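Local coordinates for protein xylosidase (Xanthomonas axonopodis pv. citri, PDB 6XN2) that probably hydrolyses xylan-derived oligosaccharides as a family 43 glycoside hydrolase, holding beta-D-xylopyranose in a pocket of the enzyme, at residues L229-R234 and S287-F292; H87-A92 and V98-Q103; Q116-D121 and G140-G145. All blocks are in the same frame, centred on the assembly; numbering follows the deposited sequence.

Interaction 1 (L229-R234 and S287-F292); sequences LAEPSR and SPYGPF
Tyr289 meets two side chains of 229-234 in different ways, taking Arg234 over a ring face and Glu231 at the ring edge. The guanidinium of Arg234 lies flat on the phenol ring, with the planes only 7° apart, which identifies an offset stack. Arg234 CZ sits 3.8 Å from the ring centroid, 29° off the ring normal, a position that also meets the definition of a cation-pi contact. The overlap is displaced toward one side of the ring: Arg234 CZ is 3.4 Å from Tyr289 CE1, while Arg234 NH2 reaches 3.6 Å from Tyr289 CZ.

Glu231 arrives from the opposite direction to Tyr289, and its carboxylate plane is turned 72° from the ring. Tyr289 OH donates over 2.8 Å to the syn lone pair of Glu231 OE2. The other oxygen, Glu231 OE1, forms a weak hydrogen bond and salt bridge with Arg234 NH2 at 3.3 Å, so the carboxylate spans the phenol and the guanidinium stacked above it. Beyond CB the arginine chain runs nearly straight to NE, which carries its planar head out over the ring.

The tyrosine is presented by a type I turn from Ser287 to Gly290, within which Ser287 OG accepts from Tyr289 N at 3.0 Å as an ST turn. This surface contact lies where the loop leading into strand 234-239 faces the loop leading into strand 292-299. Strand 218-221 borders both partners: Arg221 N also hydrogen-bonds Glu231 OE2, and Val219 and Arg221 touch Tyr289, whose ring additionally meets Tyr182 edge-to-face.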
loop_
_atom_site.group_PDB
_atom_site.type_symbol
_atom_site.label_atom_id
_atom_site.label_comp_id
_atom_site.label_asym_id
_atom_site.label_seq_id
_atom_site.Cartn_x
_atom_site.Cartn_y
_atom_site.Cartn_z
ATOM N N LEU A 229 9.183 16.136 -4.053
ATOM C CA LEU A 229 8.883 16.324 -2.669
ATOM C C LEU A 229 9.092 17.779 -2.342
ATOM O O LEU A 229 9.882 18.423 -2.937
ATOM C CB LEU A 229 9.819 15.523 -1.787
ATOM C CG LEU A 229 10.041 14.076 -2.111
ATOM C CD1 LEU A 229 10.902 13.486 -1.035
ATOM C CD2 LEU A 229 8.723 13.382 -2.172
ATOM N N ALA A 230 8.386 18.282 -1.365
ATOM C CA ALA A 230 8.582 19.664 -0.963
ATOM C C ALA A 230 9.591 19.777 0.151
ATOM O O ALA A 230 9.945 20.851 0.535
ATOM C CB ALA A 230 7.296 20.280 -0.537
ATOM N N GLU A 231 10.051 18.641 0.642
ATOM C CA GLU A 231 11.003 18.581 1.715
ATOM C C GLU A 231 11.595 17.192 1.793
ATOM O O GLU A 231 11.013 16.277 1.324
ATOM C CB GLU A 231 10.265 18.824 3.010
ATOM C CG GLU A 231 9.380 17.649 3.389
ATOM C CD GLU A 231 8.370 17.946 4.437
ATOM O OE1 GLU A 231 8.590 18.858 5.194
ATOM O OE2 GLU A 231 7.381 17.250 4.528
ATOM N N PRO A 232 12.739 17.022 2.468
ATOM C CA PRO A 232 13.282 15.676 2.701
ATOM C C PRO A 232 12.315 14.857 3.557
ATOM O O PRO A 232 11.634 15.426 4.417
ATOM C CB PRO A 232 14.599 15.938 3.446
ATOM C CG PRO A 232 14.927 17.369 3.183
ATOM C CD PRO A 232 13.616 18.074 3.007
ATOM N N SER A 233 12.226 13.569 3.336
ATOM C CA SER A 233 11.306 12.770 4.091
ATOM C C SER A 233 11.742 12.618 5.526
ATOM O O SER A 233 12.887 12.675 5.827
ATOM C CB SER A 233 11.127 11.398 3.458
ATOM O OG SER A 233 12.054 10.502 3.947
ATOM N N ARG A 234 10.794 12.386 6.395
ATOM C CA ARG A 234 11.077 12.186 7.790
ATOM C C ARG A 234 10.623 10.818 8.189
ATOM O O ARG A 234 9.809 10.238 7.547
ATOM C CB ARG A 234 10.339 13.197 8.622
ATOM C CG ARG A 234 10.362 14.610 8.132
ATOM C CD ARG A 234 9.689 15.519 9.122
ATOM N NE ARG A 234 9.265 16.781 8.544
ATOM C CZ ARG A 234 8.379 17.600 9.085
ATOM N NH1 ARG A 234 7.806 17.309 10.225
ATOM N NH2 ARG A 234 8.062 18.717 8.483
ATOM N N SER A 287 -1.625 14.244 13.694
ATOM C CA SER A 287 -0.793 14.835 12.649
ATOM C C SER A 287 -0.445 13.828 11.554
ATOM O O SER A 287 -0.214 12.654 11.848
ATOM C CB SER A 287 0.499 15.392 13.247
ATOM O OG SER A 287 1.420 15.726 12.218
ATOM N N PRO A 288 -0.379 14.290 10.288
ATOM C CA PRO A 288 0.055 13.410 9.195
ATOM C C PRO A 288 1.484 12.913 9.394
ATOM O O PRO A 288 1.849 11.865 8.857
ATOM C CB PRO A 288 -0.042 14.304 7.957
ATOM C CG PRO A 288 0.016 15.697 8.484
ATOM C CD PRO A 288 -0.658 15.660 9.814
ATOM N N TYR A 289 2.265 13.646 10.155
ATOM C CA TYR A 289 3.623 13.271 10.438
ATOM C C TYR A 289 3.780 12.344 11.628
ATOM O O TYR A 289 4.838 11.863 11.885
ATOM C CB TYR A 289 4.450 14.512 10.708
ATOM C CG TYR A 289 4.670 15.394 9.525
ATOM C CD1 TYR A 289 5.641 15.133 8.626
ATOM C CD2 TYR A 289 3.902 16.497 9.328
ATOM C CE1 TYR A 289 5.843 15.940 7.551
ATOM C CE2 TYR A 289 4.097 17.302 8.257
ATOM C CZ TYR A 289 5.073 17.025 7.375
ATOM O OH TYR A 289 5.260 17.838 6.296
ATOM N N GLY A 290 2.713 12.085 12.340
ATOM C CA GLY A 290 2.789 11.297 13.556
ATOM C C GLY A 290 3.314 12.137 14.706
ATOM O O GLY A 290 3.280 13.371 14.624
ATOM N N PRO A 291 3.809 11.488 15.777
ATOM C CA PRO A 291 3.875 10.027 15.941
ATOM C C PRO A 291 2.504 9.366 16.054
ATOM O O PRO A 291 1.566 9.968 16.589
ATOM C CB PRO A 291 4.672 9.850 17.244
ATOM C CG PRO A 291 4.500 11.118 17.974
ATOM C CD PRO A 291 4.411 12.195 16.919
ATOM N N PHE A 292 2.407 8.147 15.532
ATOM C CA PHE A 292 1.174 7.370 15.540
ATOM C C PHE A 292 1.172 6.352 16.667
ATOM O O PHE A 292 2.107 5.564 16.794
ATOM C CB PHE A 292 0.988 6.643 14.205
ATOM C CG PHE A 292 0.670 7.552 13.055
ATOM C CD1 PHE A 292 1.685 8.175 12.347
ATOM C CD2 PHE A 292 -0.647 7.783 12.679
ATOM C CE1 PHE A 292 1.386 9.022 11.287
ATOM C CE2 PHE A 292 -0.947 8.624 11.628
ATOM C CZ PHE A 292 0.067 9.243 10.930
#

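Interaction 2 (H87-A92 and V98-Q103); sequences HVLRMA and VEDLGQ
The imidazole of His87 has Asp100 OD1 at its edge and the backbone around Gly102 and Gln103 N over one face. His87 ND1 donates to Asp100 OD1 over 2.9 Å, nearly straight at 172° and within the ring plane, and the acceptor uses its syn lone pair. On the face, Gln103 CB makes a CH-pi contact at 4.2 Å from the His87 ring centroid. A water joins His87 NE2 to Gln103 OE1.

The guanidinium of Arg90, likewise met at edge and face, grips Glu99 side-on, with Arg90 NE 2.9 Å from Glu99 OE1 and Arg90 NH2 2.8 Å from Glu99 OE2. The two planes are 49° apart although both oxygens stay near the guanidinium plane, so Glu99 OE1 is met from above the carboxylate plane. The bend of the arginine chain at chi3 (63°) turns this head back over the neighbouring strand, where Leu101 methyls lie against one face.

Both pairs belong to a beta hairpin, strands 85-91 and 99-106, at the outer side of a four-stranded antiparallel sheet, a blade of the five-bladed propeller expected of this family. Arg90 and Glu99 form a hydrogen-bonded pair, and Leu89 with Asp100 a non-hydrogen-bonded one. A beta bulge then intervenes, with one extra residue on the 98-103 side before His87 faces Gln103. Inside it, Asp100 OD1 also accepts from Gly102 N at 2.9 Å, an Asx turn. Asp100 OD2 is hydrogen-bonded to His45 NE2, and Arg90 NH1 to Tyr61 OH. Met91 CG packs 3.7 Å from Val98 CG2.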
loop_
_atom_site.group_PDB
_atom_site.type_symbol
_atom_site.label_atom_id
_atom_site.label_comp_id
_atom_site.label_asym_id
_atom_site.label_seq_id
_atom_site.Cartn_x
_atom_site.Cartn_y
_atom_site.Cartn_z
ATOM N N HIS A 87 -2.349 -1.575 -14.522
ATOM C CA HIS A 87 -3.698 -1.332 -15.060
ATOM C C HIS A 87 -4.438 -0.414 -14.097
ATOM O O HIS A 87 -3.992 -0.225 -12.999
ATOM C CB HIS A 87 -4.493 -2.624 -15.174
ATOM C CG HIS A 87 -4.095 -3.482 -16.311
ATOM N ND1 HIS A 87 -4.983 -3.933 -17.227
ATOM C CD2 HIS A 87 -2.912 -3.985 -16.665
ATOM C CE1 HIS A 87 -4.362 -4.669 -18.097
ATOM N NE2 HIS A 87 -3.111 -4.711 -17.777
ATOM N N VAL A 88 -5.547 0.129 -14.549
ATOM C CA VAL A 88 -6.412 0.889 -13.682
ATOM C C VAL A 88 -7.792 0.244 -13.672
ATOM O O VAL A 88 -8.282 -0.091 -14.672
ATOM C CB VAL A 88 -6.500 2.358 -14.077
ATOM C CG1 VAL A 88 -7.445 3.094 -13.178
ATOM C CG2 VAL A 88 -5.144 2.986 -13.998
ATOM N N LEU A 89 -8.377 0.042 -12.513
ATOM C CA LEU A 89 -9.705 -0.546 -12.409
ATOM C C LEU A 89 -10.694 0.495 -11.901
ATOM O O LEU A 89 -10.307 1.446 -11.229
ATOM C CB LEU A 89 -9.685 -1.765 -11.479
ATOM C CG LEU A 89 -8.553 -2.768 -11.714
ATOM C CD1 LEU A 89 -8.535 -3.861 -10.634
ATOM C CD2 LEU A 89 -8.652 -3.394 -13.091
ATOM N N ARG A 90 -11.970 0.324 -12.224
ATOM C CA ARG A 90 -12.975 1.276 -11.771
ATOM C C ARG A 90 -14.282 0.611 -11.339
ATOM O O ARG A 90 -14.740 -0.351 -11.956
ATOM C CB ARG A 90 -13.260 2.307 -12.872
ATOM C CG ARG A 90 -14.345 3.328 -12.516
ATOM C CD ARG A 90 -14.490 4.387 -13.602
ATOM N NE ARG A 90 -14.911 3.791 -14.866
ATOM C CZ ARG A 90 -14.653 4.306 -16.064
ATOM N NH1 ARG A 90 -13.962 5.434 -16.170
ATOM N NH2 ARG A 90 -15.087 3.688 -17.154
ATOM N N MET A 91 -14.870 1.137 -10.269
ATOM C CA MET A 91 -16.267 0.873 -9.949
ATOM C C MET A 91 -17.019 2.181 -10.117
ATOM O O MET A 91 -16.770 3.137 -9.381
ATOM C CB MET A 91 -16.432 0.330 -8.531
ATOM C CG MET A 91 -15.917 -1.085 -8.363
ATOM S SD MET A 91 -16.067 -1.655 -6.661
ATOM C CE MET A 91 -17.846 -1.656 -6.458
ATOM N N ALA A 92 -17.921 2.229 -11.092
ATOM C CA ALA A 92 -18.635 3.461 -11.417
ATOM C C ALA A 92 -19.499 3.939 -10.252
ATOM O O ALA A 92 -19.687 5.140 -10.065
ATOM C CB ALA A 92 -19.489 3.268 -12.658
ATOM N N VAL A 98 -16.657 -4.475 -11.641
ATOM C CA VAL A 98 -15.342 -3.852 -11.768
ATOM C C VAL A 98 -14.859 -3.835 -13.213
ATOM O O VAL A 98 -14.814 -4.877 -13.869
ATOM C CB VAL A 98 -14.299 -4.578 -10.906
ATOM C CG1 VAL A 98 -12.901 -4.065 -11.218
ATOM C CG2 VAL A 98 -14.625 -4.403 -9.437
ATOM N N GLU A 99 -14.499 -2.653 -13.706
ATOM C CA GLU A 99 -14.013 -2.507 -15.076
ATOM C C GLU A 99 -12.496 -2.510 -15.115
ATOM O O GLU A 99 -11.853 -1.844 -14.310
ATOM C CB GLU A 99 -14.513 -1.207 -15.712
ATOM C CG GLU A 99 -15.896 -0.759 -15.280
ATOM C CD GLU A 99 -16.191 0.676 -15.695
ATOM O OE1 GLU A 99 -16.622 1.461 -14.824
ATOM O OE2 GLU A 99 -15.992 1.017 -16.884
ATOM N N ASP A 100 -11.925 -3.165 -16.104
ATOM C CA ASP A 100 -10.505 -3.155 -16.328
ATOM C C ASP A 100 -10.318 -2.100 -17.399
ATOM O O ASP A 100 -10.627 -2.315 -18.527
ATOM C CB ASP A 100 -10.015 -4.492 -16.850
ATOM C CG ASP A 100 -8.517 -4.537 -17.063
ATOM O OD1 ASP A 100 -7.865 -3.511 -17.015
ATOM O OD2 ASP A 100 -7.999 -5.614 -17.264
ATOM N N LEU A 101 -9.784 -0.963 -17.027
ATOM C CA LEU A 101 -9.624 0.148 -17.957
ATOM C C LEU A 101 -8.354 -0.007 -18.792
ATOM O O LEU A 101 -8.011 0.870 -19.584
ATOM C CB LEU A 101 -9.616 1.482 -17.206
ATOM C CG LEU A 101 -10.939 1.790 -16.497
ATOM C CD1 LEU A 101 -10.922 3.166 -15.854
ATOM C CD2 LEU A 101 -12.089 1.669 -17.474
ATOM N N GLY A 102 -7.672 -1.119 -18.649
ATOM C CA GLY A 102 -6.502 -1.387 -19.437
ATOM C C GLY A 102 -5.152 -1.027 -18.879
ATOM O O GLY A 102 -5.067 -0.501 -17.843
ATOM N N GLN A 103 -4.116 -1.339 -19.637
ATOM C CA GLN A 103 -2.737 -1.044 -19.204
ATOM C C GLN A 103 -2.476 0.444 -19.363
ATOM O O GLN A 103 -2.798 0.983 -20.396
ATOM C CB GLN A 103 -1.744 -1.840 -20.024
ATOM C CG GLN A 103 -0.363 -1.815 -19.426
ATOM C CD GLN A 103 0.582 -2.528 -20.343
ATOM O OE1 GLN A 103 0.655 -3.739 -20.350
ATOM N NE2 GLN A 103 1.301 -1.762 -21.133
HETATM O O HOH W 1 -1.329 -6.059 -19.849
HETATM O O HOH W 2 -18.136 0.023 -12.889
#

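Interaction 3 (Q116-D121 and G140-G145); sequences QMWAPD and GMFQIG. With XYP (beta-D-xylopyranose), chain E.
Trp118 is sandwiched between Phe142 and the bound xylose. On one face of the indole, Phe142 CZ approaches to 3.5 Å from Trp118 CE3; on the opposite face the sugar carbon C4 lies 3.7 Å from Trp118 CD2, above the rim of the ring system. Trp118 CG lies beside the backbone N, anti to the carbonyl carbon (chi1 -71°), which places the indole between the two. The aromatic planes are inclined at 45°, with the centroid of the six-membered indole ring 4.6 Å from that of Phe142, so the phenyl leans obliquely behind the tryptophan. Ala119 N donates to xylose O3 over 3.3 Å at 152°.

An aromatic ring under a pyranose is a recurrent device of carbohydrate-binding sites. Here it belongs to the xylose pocket of a family 43 propeller, where Asp50, Asp170 and Glu257 also hydrogen-bond the sugar. Trp118 lies in the loop that leads into strand 121-125, and Phe142 opens strand 142-149 of the same sheet.

A second shell borders both rings. Trp118 NE1 is hydrogen-bonded to the carbonyl of Phe81, which limits rotation of the indole. Phe142 is bordered by Gln116, whose OE1 lies 3.7 Å from Phe142 CZ and is held by Lys136; the carbonyl Gln116 O meets the phenyl edge in its plane. Gln192 hydrogen-bonds the backbone N of Phe142, and Ile169, which lines the xylose pocket, packs against its ring.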
loop_
_atom_site.group_PDB
_atom_site.type_symbol
_atom_site.label_atom_id
_atom_site.label_comp_id
_atom_site.label_asym_id
_atom_site.label_seq_id
_atom_site.Cartn_x
_atom_site.Cartn_y
_atom_site.Cartn_z
ATOM N N GLN A 116 10.544 -4.731 -12.009
ATOM C CA GLN A 116 9.784 -4.805 -10.766
ATOM C C GLN A 116 8.969 -3.544 -10.485
ATOM O O GLN A 116 9.296 -2.732 -9.612
ATOM C CB GLN A 116 10.723 -5.123 -9.603
ATOM C CG GLN A 116 11.327 -6.516 -9.732
ATOM C CD GLN A 116 12.151 -6.920 -8.532
ATOM O OE1 GLN A 116 13.083 -6.221 -8.141
ATOM N NE2 GLN A 116 11.812 -8.058 -7.940
ATOM N N MET A 117 7.894 -3.406 -11.249
ATOM C CA MET A 117 6.919 -2.351 -11.044
ATOM C C MET A 117 5.973 -2.780 -9.930
ATOM O O MET A 117 5.014 -3.518 -10.168
ATOM C CB MET A 117 6.167 -2.078 -12.342
ATOM C CG MET A 117 7.085 -1.677 -13.494
ATOM S SD MET A 117 7.426 0.096 -13.444
ATOM C CE MET A 117 6.077 0.726 -14.439
ATOM N N TRP A 118 6.283 -2.364 -8.711
ATOM C CA TRP A 118 5.560 -2.767 -7.517
ATOM C C TRP A 118 4.412 -1.865 -7.080
ATOM O O TRP A 118 4.048 -0.997 -7.784
ATOM C CB TRP A 118 6.558 -3.050 -6.399
ATOM C CG TRP A 118 7.355 -4.324 -6.615
ATOM C CD1 TRP A 118 7.378 -5.081 -7.706
ATOM C CD2 TRP A 118 8.215 -4.965 -5.677
ATOM N NE1 TRP A 118 8.189 -6.157 -7.530
ATOM C CE2 TRP A 118 8.712 -6.109 -6.285
ATOM C CE3 TRP A 118 8.595 -4.689 -4.375
ATOM C CZ2 TRP A 118 9.566 -6.967 -5.642
ATOM C CZ3 TRP A 118 9.441 -5.534 -3.753
ATOM C CH2 TRP A 118 9.919 -6.653 -4.376
ATOM N N ALA A 119 3.854 -2.123 -5.914
ATOM C CA ALA A 119 2.716 -1.417 -5.360
ATOM C C ALA A 119 2.592 0.084 -5.600
ATOM O O ALA A 119 3.235 0.822 -4.978
ATOM C CB ALA A 119 2.635 -1.694 -3.893
ATOM N N PRO A 120 1.658 0.499 -6.443
ATOM C CA PRO A 120 1.536 1.914 -6.747
ATOM C C PRO A 120 0.410 2.643 -6.059
ATOM O O PRO A 120 -0.340 2.071 -5.340
ATOM C CB PRO A 120 1.212 1.876 -8.221
ATOM C CG PRO A 120 0.340 0.704 -8.332
ATOM C CD PRO A 120 0.825 -0.296 -7.336
ATOM N N ASP A 121 0.322 3.933 -6.316
ATOM C CA ASP A 121 -0.778 4.727 -5.785
ATOM C C ASP A 121 -1.032 5.890 -6.728
ATOM O O ASP A 121 -0.277 6.106 -7.678
ATOM C CB ASP A 121 -0.478 5.229 -4.366
ATOM C CG ASP A 121 -1.737 5.658 -3.618
ATOM O OD1 ASP A 121 -2.848 5.426 -4.144
ATOM O OD2 ASP A 121 -1.618 6.222 -2.510
ATOM N N GLY A 140 19.901 -2.291 -9.178
ATOM C CA GLY A 140 19.245 -3.065 -8.139
ATOM C C GLY A 140 18.559 -2.275 -7.036
ATOM O O GLY A 140 17.901 -2.863 -6.180
ATOM N N MET A 141 18.674 -0.970 -7.042
ATOM C CA MET A 141 18.061 -0.164 -6.032
ATOM C C MET A 141 16.662 0.311 -6.386
ATOM O O MET A 141 16.443 0.817 -7.442
ATOM C CB MET A 141 18.901 1.078 -5.765
ATOM C CG MET A 141 20.323 0.855 -5.293
ATOM S SD MET A 141 20.446 -0.013 -3.748
ATOM C CE MET A 141 20.556 -1.665 -4.277
ATOM N N PHE A 142 15.735 0.124 -5.461
ATOM C CA PHE A 142 14.372 0.645 -5.601
ATOM C C PHE A 142 14.336 2.154 -5.415
ATOM O O PHE A 142 15.021 2.705 -4.550
ATOM C CB PHE A 142 13.422 0.004 -4.583
ATOM C CG PHE A 142 12.813 -1.300 -5.033
ATOM C CD1 PHE A 142 12.001 -1.354 -6.159
ATOM C CD2 PHE A 142 13.015 -2.461 -4.306
ATOM C CE1 PHE A 142 11.428 -2.543 -6.565
ATOM C CE2 PHE A 142 12.438 -3.648 -4.702
ATOM C CZ PHE A 142 11.645 -3.688 -5.833
ATOM N N GLN A 143 13.451 2.805 -6.126
ATOM C CA GLN A 143 13.158 4.213 -5.995
ATOM C C GLN A 143 11.698 4.403 -6.420
ATOM O O GLN A 143 11.078 3.546 -6.934
ATOM C CB GLN A 143 14.090 5.113 -6.789
ATOM C CG GLN A 143 15.323 5.575 -6.058
ATOM C CD GLN A 143 16.003 6.743 -6.727
ATOM O OE1 GLN A 143 16.825 6.568 -7.548
ATOM N NE2 GLN A 143 15.646 7.913 -6.355
ATOM N N ILE A 144 11.174 5.562 -6.165
ATOM C CA ILE A 144 9.792 5.835 -6.473
ATOM C C ILE A 144 9.729 6.867 -7.581
ATOM O O ILE A 144 10.315 7.941 -7.467
ATOM C CB ILE A 144 9.041 6.322 -5.228
ATOM C CG1 ILE A 144 8.960 5.174 -4.224
ATOM C CG2 ILE A 144 7.648 6.818 -5.604
ATOM C CD1 ILE A 144 8.464 5.592 -2.894
ATOM N N GLY A 145 9.061 6.508 -8.674
ATOM C CA GLY A 145 8.865 7.425 -9.779
ATOM C C GLY A 145 7.423 7.887 -9.844
ATOM O O GLY A 145 6.568 7.387 -9.114
HETATM O O1 XYP E . 6.856 -7.139 -0.840
HETATM C C1 XYP E . 5.700 -6.905 -1.611
HETATM C C2 XYP E . 5.619 -5.422 -1.908
HETATM C C3 XYP E . 4.687 -5.110 -3.035
HETATM C C4 XYP E . 4.964 -6.017 -4.215
HETATM C C5 XYP E . 4.885 -7.448 -3.767
HETATM O O2 XYP E . 5.179 -4.663 -0.791
HETATM O O3 XYP E . 5.009 -3.783 -3.326
HETATM O O4 XYP E . 3.996 -5.829 -5.197
HETATM O O5 XYP E . 5.827 -7.698 -2.763
#

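Overall arrangement
From the N terminus the three contacts follow one another in series, none nested in or crossing another. Interaction 2 closes first, over five intervening residues, and joins the last two strands of the sheet built from 47-56 to 99-106. Interaction 3 spans 18 residues, closing the excursion through strands 121-125 and 128-136 at the xylose pocket. Interaction 1 makes the longest closure, 52 residues, and links two loops of the sheet that runs from 172-175 to 257-264. Interactions 1 and 2 lie on opposite sides of the chain's centre, their centres about 31 Å apart; interaction 3 is about 20 Å from interaction 1 and 21 Å from interaction 2, centre to centre.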